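PDB 2NYX: probable transcriptional regulatory protein, Rv1404 from Mycobacterium tuberculosis, which probably binds DNA as a MarR-family transcription factor with a winged helix-turn-helix fold and so takes part in regulating transcription. Local coordinates for the interface of chains A and B. Numbering follows the deposited sequence. Chains: chain A/B, Probable transcriptional regulatory protein, Rv1404.

Contact 1: the interface of chains A and B. Residues chain A 33-34, 36-37, 41; chain B 46, 71, 79.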
loop_
_atom_site.group_PDB
_atom_site.type_symbol
_atom_site.label_atom_id
_atom_site.label_comp_id
_atom_site.label_asym_id
_atom_site.label_seq_id
_atom_site.Cartn_x
_atom_site.Cartn_y
_atom_site.Cartn_z
ATOM N N ALA A 33 0.641 -2.649 -4.389
ATOM C CA ALA A 33 1.798 -2.763 -5.272
ATOM C C ALA A 33 1.422 -3.398 -6.611
ATOM O O ALA A 33 1.755 -2.871 -7.677
ATOM C CB ALA A 33 2.896 -3.551 -4.602
ATOM N N HIS A 34 0.724 -4.526 -6.540
ATOM C CA HIS A 34 0.120 -5.152 -7.709
ATOM C C HIS A 34 -0.722 -4.157 -8.538
ATOM O O HIS A 34 -0.572 -4.072 -9.752
ATOM C CB HIS A 34 -0.718 -6.350 -7.265
ATOM C CG HIS A 34 -1.760 -6.759 -8.253
ATOM N ND1 HIS A 34 -1.454 -7.369 -9.448
ATOM C CD2 HIS A 34 -3.108 -6.641 -8.227
ATOM C CE1 HIS A 34 -2.564 -7.611 -10.117
ATOM N NE2 HIS A 34 -3.583 -7.180 -9.398
ATOM N N ILE A 36 -0.933 -0.629 -8.408
ATOM C CA ILE A 36 -0.245 0.559 -8.885
ATOM C C ILE A 36 0.671 0.240 -10.077
ATOM O O ILE A 36 0.604 0.913 -11.107
ATOM C CB ILE A 36 0.521 1.248 -7.744
ATOM C CG1 ILE A 36 -0.459 1.693 -6.660
ATOM C CG2 ILE A 36 1.285 2.453 -8.256
ATOM C CD1 ILE A 36 0.187 1.915 -5.306
ATOM N N ALA A 37 1.493 -0.799 -9.930
ATOM C CA ALA A 37 2.473 -1.199 -10.935
ATOM C C ALA A 37 1.851 -1.609 -12.266
ATOM O O ALA A 37 2.414 -1.349 -13.324
ATOM C CB ALA A 37 3.326 -2.323 -10.397
ATOM N N GLU A 41 4.139 1.931 -13.498
ATOM C CA GLU A 41 5.256 1.307 -12.788
ATOM C C GLU A 41 6.199 2.322 -12.135
ATOM O O GLU A 41 7.045 1.953 -11.322
ATOM C CB GLU A 41 6.042 0.396 -13.734
ATOM C CG GLU A 41 6.867 1.161 -14.761
ATOM C CD GLU A 41 7.562 0.251 -15.725
ATOM O OE1 GLU A 41 6.862 -0.348 -16.565
ATOM O OE2 GLU A 41 8.804 0.138 -15.649
ATOM N N PRO B 46 5.454 -0.630 -5.180
ATOM C CA PRO B 46 5.910 -1.870 -5.845
ATOM C C PRO B 46 7.373 -2.225 -5.532
ATOM O O PRO B 46 7.698 -3.387 -5.268
ATOM C CB PRO B 46 5.731 -1.551 -7.331
ATOM C CG PRO B 46 4.623 -0.522 -7.359
ATOM C CD PRO B 46 4.881 0.327 -6.151
ATOM N N VAL B 71 2.922 -8.525 -11.064
ATOM C CA VAL B 71 3.306 -7.455 -11.985
ATOM C C VAL B 71 3.870 -8.074 -13.267
ATOM O O VAL B 71 4.406 -9.182 -13.240
ATOM C CB VAL B 71 4.349 -6.506 -11.322
ATOM C CG1 VAL B 71 4.919 -5.493 -12.312
ATOM C CG2 VAL B 71 3.727 -5.789 -10.142
HETATM N N MSE B 79 12.300 -2.482 -12.478
HETATM C CA MSE B 79 12.378 -2.057 -11.076
HETATM C C MSE B 79 13.446 -2.788 -10.259
HETATM O O MSE B 79 13.938 -2.251 -9.277
HETATM C CB MSE B 79 11.008 -2.046 -10.376
HETATM C CG MSE B 79 10.379 -3.392 -10.101
HETATM SE SE MSE B 79 8.508 -3.235 -9.396
HETATM C CE MSE B 79 7.634 -2.234 -10.903
#
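A:Ala33 and A:Ala37 follow one another by a turn on helix 14-39, with helical backbone torsions, and both turn their methyls to chain B, where B:Pro46 lies in the first turn of helix 45-57 and B:Val71 has the extended backbone of a loop residue. The CB of A:Ala37 sits between two partners. On one side it meets the CG2 methyl of B:Val71 at 3.5 Å, a snug contact, and on the other the ring carbon CG of B:Pro46 at 3.8 Å. B:Val71 has CG1 anti to its backbone N (chi1 172°), which leaves CG2 beside that N as the branch nearer the alanine. One turn back, A:Ala33 CB lies against B:Pro46 CA at 3.7 Å, so the proline touches two successive turns of the helix. Its CG also lies 3.7 Å from the backbone O of A:Ala33. Farther along, the selenomethionine B:Met79 on helix 73-85, probably the recognition helix, bends at chi3 (59°) and brings its terminal CE to A:Glu41 CB at 4.2 Å, a looser contact. The small methyls probably permit this close approach, and the patch may help set how the probable DNA-binding region of chain B sits against the core of the probable dimer.

Contact 2: the interface of chains A and B. Residues chain A 21, 24-25, 28, 143; chain B 25, 28-29, 146.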
loop_
_atom_site.group_PDB
_atom_site.type_symbol
_atom_site.label_atom_id
_atom_site.label_comp_id
_atom_site.label_asym_id
_atom_site.label_seq_id
_atom_site.Cartn_x
_atom_site.Cartn_y
_atom_site.Cartn_z
ATOM N N LEU A 21 -2.283 -7.034 12.828
ATOM C CA LEU A 21 -2.474 -5.857 11.988
ATOM C C LEU A 21 -1.256 -5.558 11.111
ATOM O O LEU A 21 -1.401 -5.128 9.964
ATOM C CB LEU A 21 -2.824 -4.645 12.852
ATOM C CG LEU A 21 -4.284 -4.526 13.272
ATOM C CD1 LEU A 21 -4.381 -3.672 14.492
ATOM C CD2 LEU A 21 -5.126 -3.957 12.164
ATOM N N ALA A 24 -1.384 -8.020 8.273
ATOM C CA ALA A 24 -2.467 -7.520 7.417
ATOM C C ALA A 24 -2.044 -6.317 6.587
ATOM O O ALA A 24 -2.447 -6.194 5.431
ATOM C CB ALA A 24 -3.709 -7.176 8.235
ATOM N N SER A 25 -1.234 -5.439 7.175
ATOM C CA SER A 25 -0.753 -4.246 6.478
ATOM C C SER A 25 0.172 -4.590 5.303
ATOM O O SER A 25 0.161 -3.899 4.275
ATOM C CB SER A 25 -0.063 -3.291 7.448
ATOM O OG SER A 25 1.204 -3.786 7.810
ATOM N N LEU A 28 -2.025 -5.717 2.427
ATOM C CA LEU A 28 -2.667 -4.600 1.738
ATOM C C LEU A 28 -1.678 -3.855 0.849
ATOM O O LEU A 28 -2.031 -3.416 -0.259
ATOM C CB LEU A 28 -3.351 -3.657 2.721
ATOM C CG LEU A 28 -4.542 -4.260 3.469
ATOM C CD1 LEU A 28 -4.755 -3.545 4.777
ATOM C CD2 LEU A 28 -5.807 -4.228 2.636
ATOM N N LEU A 143 -10.855 -3.847 11.018
ATOM C CA LEU A 143 -10.212 -2.718 10.357
ATOM C C LEU A 143 -10.970 -1.409 10.573
ATOM O O LEU A 143 -10.384 -0.333 10.532
ATOM C CB LEU A 143 -10.059 -2.999 8.866
ATOM C CG LEU A 143 -9.106 -4.103 8.428
ATOM C CD1 LEU A 143 -9.094 -4.140 6.918
ATOM C CD2 LEU A 143 -7.683 -3.894 8.942
ATOM N N SER B 25 -9.939 -0.081 5.052
ATOM C CA SER B 25 -8.513 -0.279 5.014
ATOM C C SER B 25 -7.713 0.991 4.686
ATOM O O SER B 25 -6.492 0.952 4.694
ATOM C CB SER B 25 -8.166 -1.421 4.051
ATOM O OG SER B 25 -8.351 -1.010 2.711
ATOM N N LEU B 28 -4.964 1.986 7.524
ATOM C CA LEU B 28 -3.846 1.066 7.601
ATOM C C LEU B 28 -2.925 1.285 6.414
ATOM O O LEU B 28 -1.703 1.329 6.575
ATOM C CB LEU B 28 -4.308 -0.384 7.624
ATOM C CG LEU B 28 -3.734 -1.276 8.731
ATOM C CD1 LEU B 28 -3.773 -2.745 8.320
ATOM C CD2 LEU B 28 -2.332 -0.870 9.190
ATOM N N VAL B 29 -3.528 1.438 5.231
ATOM C CA VAL B 29 -2.797 1.664 3.981
ATOM C C VAL B 29 -1.984 2.969 4.003
ATOM O O VAL B 29 -0.831 2.988 3.581
ATOM C CB VAL B 29 -3.746 1.599 2.752
ATOM C CG1 VAL B 29 -3.135 2.283 1.531
ATOM C CG2 VAL B 29 -4.086 0.160 2.426
ATOM N N PHE B 146 -7.635 -13.387 7.171
ATOM C CA PHE B 146 -7.330 -12.531 6.032
ATOM C C PHE B 146 -5.946 -12.814 5.445
ATOM O O PHE B 146 -5.804 -12.960 4.231
ATOM C CB PHE B 146 -7.434 -11.066 6.438
ATOM C CG PHE B 146 -7.073 -10.101 5.347
ATOM C CD1 PHE B 146 -7.726 -10.136 4.113
ATOM C CD2 PHE B 146 -6.101 -9.123 5.563
ATOM C CE1 PHE B 146 -7.387 -9.208 3.107
ATOM C CE2 PHE B 146 -5.768 -8.200 4.575
ATOM C CZ PHE B 146 -6.404 -8.235 3.353
#
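B:Leu28 has chi1 -130°, well away from a staggered value, with chi2 (-156°) nearer anti, and its two methyls thereby reach different parts of helix 14-39 of chain A. CD2 meets A:Ser25 CB at 3.7 Å, while CD1 lies 3.7 Å from the backbone O of A:Leu21. The same CD1 touches its counterpart, A:Leu28 CD1, at 3.8 Å, and the two leucine side chains cross at about a right angle. A:Leu28 has CG beside its backbone N and anti to the carbonyl carbon (chi1 -66°), and it meets chain B along its length: CB packs on B:Val29 CG2 at 3.9 Å, and CD2 on B:Ser25 CB, also at 3.9 Å. The serines take part mainly through CB. A:Leu143, from helix 133-149, adds its CD1 to the same B:Ser25 CB at 4.1 Å. From another direction, B:Phe146 on helix 139-150 brings the CD2 corner of its ring to A:Ala24 CB at 4.1 Å and its CZ toward A:Leu28 CD2. Ser25 and Leu28 contribute from both chains, but their neighbours differ, in keeping with an interface that is not an exact two-fold. The site packs the N-terminal helices of the probable dimer together, with C-terminal helices adding to the rim.

Contact 3: the interface of chains A and B. Residues chain A 22-23, 26; chain B 117, 120-121, 124, 154-155.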
loop_
_atom_site.group_PDB
_atom_site.type_symbol
_atom_site.label_atom_id
_atom_site.label_comp_id
_atom_site.label_asym_id
_atom_site.label_seq_id
_atom_site.Cartn_x
_atom_site.Cartn_y
_atom_site.Cartn_z
ATOM N N LEU A 22 -0.067 -5.815 11.650
ATOM C CA LEU A 22 1.171 -5.660 10.898
ATOM C C LEU A 22 1.228 -6.582 9.673
ATOM O O LEU A 22 1.521 -6.127 8.571
ATOM C CB LEU A 22 2.384 -5.870 11.796
ATOM C CG LEU A 22 3.761 -5.604 11.195
ATOM C CD1 LEU A 22 3.893 -4.178 10.606
ATOM C CD2 LEU A 22 4.837 -5.847 12.247
ATOM N N THR A 23 0.932 -7.863 9.860
ATOM C CA THR A 23 0.899 -8.784 8.746
ATOM C C THR A 23 -0.206 -8.392 7.759
ATOM O O THR A 23 0.023 -8.402 6.543
ATOM C CB THR A 23 0.739 -10.230 9.216
ATOM O OG1 THR A 23 1.721 -10.518 10.223
ATOM C CG2 THR A 23 0.940 -11.183 8.060
ATOM N N ARG A 26 0.960 -5.657 5.464
ATOM C CA ARG A 26 1.795 -6.184 4.395
ATOM C C ARG A 26 0.976 -6.750 3.246
ATOM O O ARG A 26 1.357 -6.610 2.079
ATOM C CB ARG A 26 2.725 -7.268 4.918
ATOM C CG ARG A 26 3.892 -6.729 5.676
ATOM C CD ARG A 26 4.950 -7.775 5.833
ATOM N NE ARG A 26 6.162 -7.196 6.383
ATOM C CZ ARG A 26 7.260 -7.882 6.644
ATOM N NH1 ARG A 26 7.293 -9.179 6.404
ATOM N NH2 ARG A 26 8.322 -7.273 7.152
ATOM N N THR B 117 9.376 -1.654 8.689
ATOM C CA THR B 117 8.527 -2.544 9.488
ATOM C C THR B 117 8.440 -2.106 10.945
ATOM O O THR B 117 7.344 -2.037 11.494
ATOM C CB THR B 117 8.958 -4.027 9.377
ATOM O OG1 THR B 117 9.047 -4.382 7.996
ATOM C CG2 THR B 117 7.945 -4.953 10.050
ATOM N N ARG B 120 6.352 1.161 11.334
ATOM C CA ARG B 120 4.940 0.936 11.133
ATOM C C ARG B 120 4.337 0.236 12.350
ATOM O O ARG B 120 3.218 0.560 12.772
ATOM C CB ARG B 120 4.692 0.124 9.861
ATOM C CG ARG B 120 3.222 0.024 9.452
ATOM C CD ARG B 120 3.031 -0.924 8.287
ATOM N NE ARG B 120 3.893 -0.540 7.173
ATOM C CZ ARG B 120 4.087 -1.253 6.071
ATOM N NH1 ARG B 120 3.475 -2.416 5.895
ATOM N NH2 ARG B 120 4.897 -0.786 5.135
ATOM N N ARG B 121 5.074 -0.716 12.919
ATOM C CA ARG B 121 4.603 -1.395 14.113
ATOM C C ARG B 121 4.405 -0.413 15.268
ATOM O O ARG B 121 3.436 -0.531 16.013
ATOM C CB ARG B 121 5.545 -2.522 14.531
ATOM C CG ARG B 121 4.873 -3.507 15.455
ATOM C CD ARG B 121 5.842 -4.368 16.220
ATOM N NE ARG B 121 5.120 -5.337 17.052
ATOM C CZ ARG B 121 4.698 -5.109 18.294
ATOM N NH1 ARG B 121 4.918 -3.939 18.873
ATOM N NH2 ARG B 121 4.056 -6.058 18.960
ATOM N N ILE B 124 1.203 1.376 14.688
ATOM C CA ILE B 124 0.049 0.504 14.834
ATOM C C ILE B 124 -0.310 0.330 16.303
ATOM O O ILE B 124 -1.467 0.522 16.672
ATOM C CB ILE B 124 0.217 -0.849 14.083
ATOM C CG1 ILE B 124 0.140 -0.608 12.570
ATOM C CG2 ILE B 124 -0.848 -1.874 14.527
ATOM C CD1 ILE B 124 0.472 -1.832 11.686
ATOM N N ASP B 154 3.786 -14.343 8.253
ATOM C CA ASP B 154 3.788 -13.556 9.478
ATOM C C ASP B 154 4.956 -12.560 9.492
ATOM O O ASP B 154 6.060 -12.889 9.084
ATOM C CB ASP B 154 3.828 -14.482 10.695
ATOM C CG ASP B 154 3.604 -13.741 11.993
ATOM O OD1 ASP B 154 4.442 -13.880 12.912
ATOM O OD2 ASP B 154 2.592 -13.006 12.095
ATOM N N ALA B 155 4.693 -11.352 9.985
ATOM C CA ALA B 155 5.575 -10.187 9.799
ATOM C C ALA B 155 7.057 -10.188 10.255
ATOM O O ALA B 155 7.895 -9.734 9.475
ATOM C CB ALA B 155 4.876 -8.914 10.246
HETATM O O HOH W 1 0.049 -12.291 11.775
#
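The hydroxyl OG1 of A:Thr23 is gripped by several groups of chain B's C-terminal segment. The backbone N of B:Ala155 donates to it at 3.1 Å, with an angle of 140° at the hydrogen, and water 1 lies 2.9 Å away. That water also bonds OD2 of the B:Asp154 carboxylate at 2.7 Å, bridging the same two residues that a weak direct hydrogen bond joins from OG1 to OD2. A:Thr23 places OG1 beside its own backbone N (chi1 -51°), leaving CG2 to face B:Asp154 CA. A turn farther on, A:Arg26 runs extended from CG to NE and uses NH2 to donate to the hydroxyl OG1 of B:Thr117 at 3.1 Å. The acceptor lies in the guanidinium plane and the angle at the hydrogen is 156°, a fairly straight bond. B:Ala155 CA lies over one guanidinium face, toward its rim. A:Leu22 packs between the C-terminal segment and helix 107-128: CG meets B:Ala155 CB at 3.6 Å, CD2 touches B:Thr117 CG2, the two side chains crossing at about a right angle, and CD1 faces the aliphatic part of B:Arg120. This joins the N-terminal helix of one subunit to two elements of the other. B:Arg121 contributes its chain carbon CG, 4.0 Å from A:Leu22 CD2.

Contact 4: the interface of chains A and B. Residues chain A 14, 17-18, 21, 146; chain B 128, 131, 139.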
loop_
_atom_site.group_PDB
_atom_site.type_symbol
_atom_site.label_atom_id
_atom_site.label_comp_id
_atom_site.label_asym_id
_atom_site.label_seq_id
_atom_site.Cartn_x
_atom_site.Cartn_y
_atom_site.Cartn_z
ATOM N N VAL A 14 -2.569 -5.830 23.371
ATOM C CA VAL A 14 -2.104 -4.906 22.351
ATOM C C VAL A 14 -1.144 -5.599 21.386
ATOM O O VAL A 14 -1.311 -5.514 20.173
ATOM C CB VAL A 14 -1.397 -3.698 23.000
ATOM C CG1 VAL A 14 -0.896 -2.711 21.933
ATOM C CG2 VAL A 14 -2.325 -3.023 23.998
ATOM N N ILE A 17 -2.661 -8.052 18.846
ATOM C CA ILE A 17 -3.505 -7.281 17.924
ATOM C C ILE A 17 -2.632 -6.537 16.917
ATOM O O ILE A 17 -2.907 -6.545 15.724
ATOM C CB ILE A 17 -4.466 -6.298 18.667
ATOM C CG1 ILE A 17 -5.473 -7.069 19.534
ATOM C CG2 ILE A 17 -5.231 -5.421 17.679
ATOM C CD1 ILE A 17 -6.189 -6.211 20.579
ATOM N N THR A 18 -1.576 -5.910 17.410
ATOM C CA THR A 18 -0.619 -5.173 16.590
ATOM C C THR A 18 0.084 -6.088 15.584
ATOM O O THR A 18 0.145 -5.769 14.401
ATOM C CB THR A 18 0.412 -4.436 17.497
ATOM O OG1 THR A 18 -0.281 -3.521 18.356
ATOM C CG2 THR A 18 1.439 -3.675 16.686
ATOM N N LEU A 21 -2.283 -7.034 12.828
ATOM C CA LEU A 21 -2.474 -5.857 11.988
ATOM C C LEU A 21 -1.256 -5.558 11.111
ATOM O O LEU A 21 -1.401 -5.128 9.964
ATOM C CB LEU A 21 -2.824 -4.645 12.852
ATOM C CG LEU A 21 -4.284 -4.526 13.272
ATOM C CD1 LEU A 21 -4.381 -3.672 14.492
ATOM C CD2 LEU A 21 -5.126 -3.957 12.164
ATOM N N PHE A 146 -10.033 -0.293 14.135
ATOM C CA PHE A 146 -8.702 0.284 14.092
ATOM C C PHE A 146 -8.737 1.715 13.552
ATOM O O PHE A 146 -8.078 2.606 14.086
ATOM C CB PHE A 146 -7.775 -0.616 13.273
ATOM C CG PHE A 146 -6.406 -0.033 13.036
ATOM C CD1 PHE A 146 -6.113 0.614 11.842
ATOM C CD2 PHE A 146 -5.409 -0.138 14.009
ATOM C CE1 PHE A 146 -4.857 1.149 11.623
ATOM C CE2 PHE A 146 -4.145 0.386 13.792
ATOM C CZ PHE A 146 -3.866 1.034 12.600
ATOM N N VAL B 128 -3.515 0.952 18.598
ATOM C CA VAL B 128 -4.118 -0.175 19.316
ATOM C C VAL B 128 -4.300 0.102 20.820
ATOM O O VAL B 128 -5.237 -0.412 21.434
ATOM C CB VAL B 128 -3.331 -1.493 19.085
ATOM C CG1 VAL B 128 -3.910 -2.632 19.897
ATOM C CG2 VAL B 128 -3.359 -1.870 17.620
HETATM N N MSE B 131 -7.814 1.529 21.468
HETATM C CA MSE B 131 -9.030 0.712 21.456
HETATM C C MSE B 131 -9.348 0.297 22.890
HETATM O O MSE B 131 -8.471 -0.232 23.582
HETATM C CB MSE B 131 -8.858 -0.539 20.590
HETATM C CG MSE B 131 -8.013 -0.344 19.340
HETATM SE SE MSE B 131 -8.134 -1.871 18.108
HETATM C CE MSE B 131 -6.716 -1.441 16.920
ATOM N N LEU B 139 -10.487 -10.024 17.309
ATOM C CA LEU B 139 -9.730 -9.278 16.303
ATOM C C LEU B 139 -8.691 -10.136 15.581
ATOM O O LEU B 139 -8.650 -10.153 14.341
ATOM C CB LEU B 139 -9.077 -8.022 16.902
ATOM C CG LEU B 139 -9.990 -6.916 17.456
ATOM C CD1 LEU B 139 -9.200 -5.853 18.189
ATOM C CD2 LEU B 139 -10.857 -6.286 16.368
#
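From CB to its tips, B:Val128 at the end of helix 107-128 meets helix 14-39 with CB and both branches, CB and CG2 sharing A:Thr18 OG1. CB lies 3.7 Å from that hydroxyl OG1 of A:Thr18. CG1, anti to the backbone N (chi1 177°), touches A:Val14 CG1 at 3.6 Å and A:Ile17 CG2 at 3.8 Å; the two valines slide past each other in opposite directions. CG2 also points to A:Leu21 CD1. The threonine hydroxyl is engaged within its own helix, donating at 2.9 Å to the backbone O of A:Val14 from 52° above the carbonyl plane, so it presents an already bonded oxygen to the valine. Alongside, the selenomethionine B:Met131 stretches out beyond CG and sets its CE in the ring plane of A:Phe146, at the edge, 3.4 Å from CD2. That methyl also approaches A:Leu21 CD1 tip to tip at 4.0 Å, and A:Leu21 CD2 lies over one face of the phenylalanine ring. A:Ile17, roughly at right angles to its contact with B:Val128, meets B:Leu139 CD1 with its CD1 at 3.9 Å. The patch probably secures the start of helix 14-39, with A:Phe146 of helix 133-149, against helix 107-128, the following loop and helix 139-150, and may stabilise the dimer.

Helix 14-39 of chain A runs through all four contacts, presenting residues from near its start in contact 4 to near its end in contact 1, whose C-alpha centres lie about 28 Å apart. Contacts 2 and 3 are neighbours, about 9 Å between centres, and each is about 11 Å from contact 4; contact 2 shares A:Leu21 with contact 4. Helix 107-128 of chain B links contacts 3 and 4, and its helix 139-150 links contacts 2 and 4. Contact 1, some 18 Å from contact 2, instead engages the helices of the probable DNA-binding region, so one helix could couple dimerisation to the placement of that region.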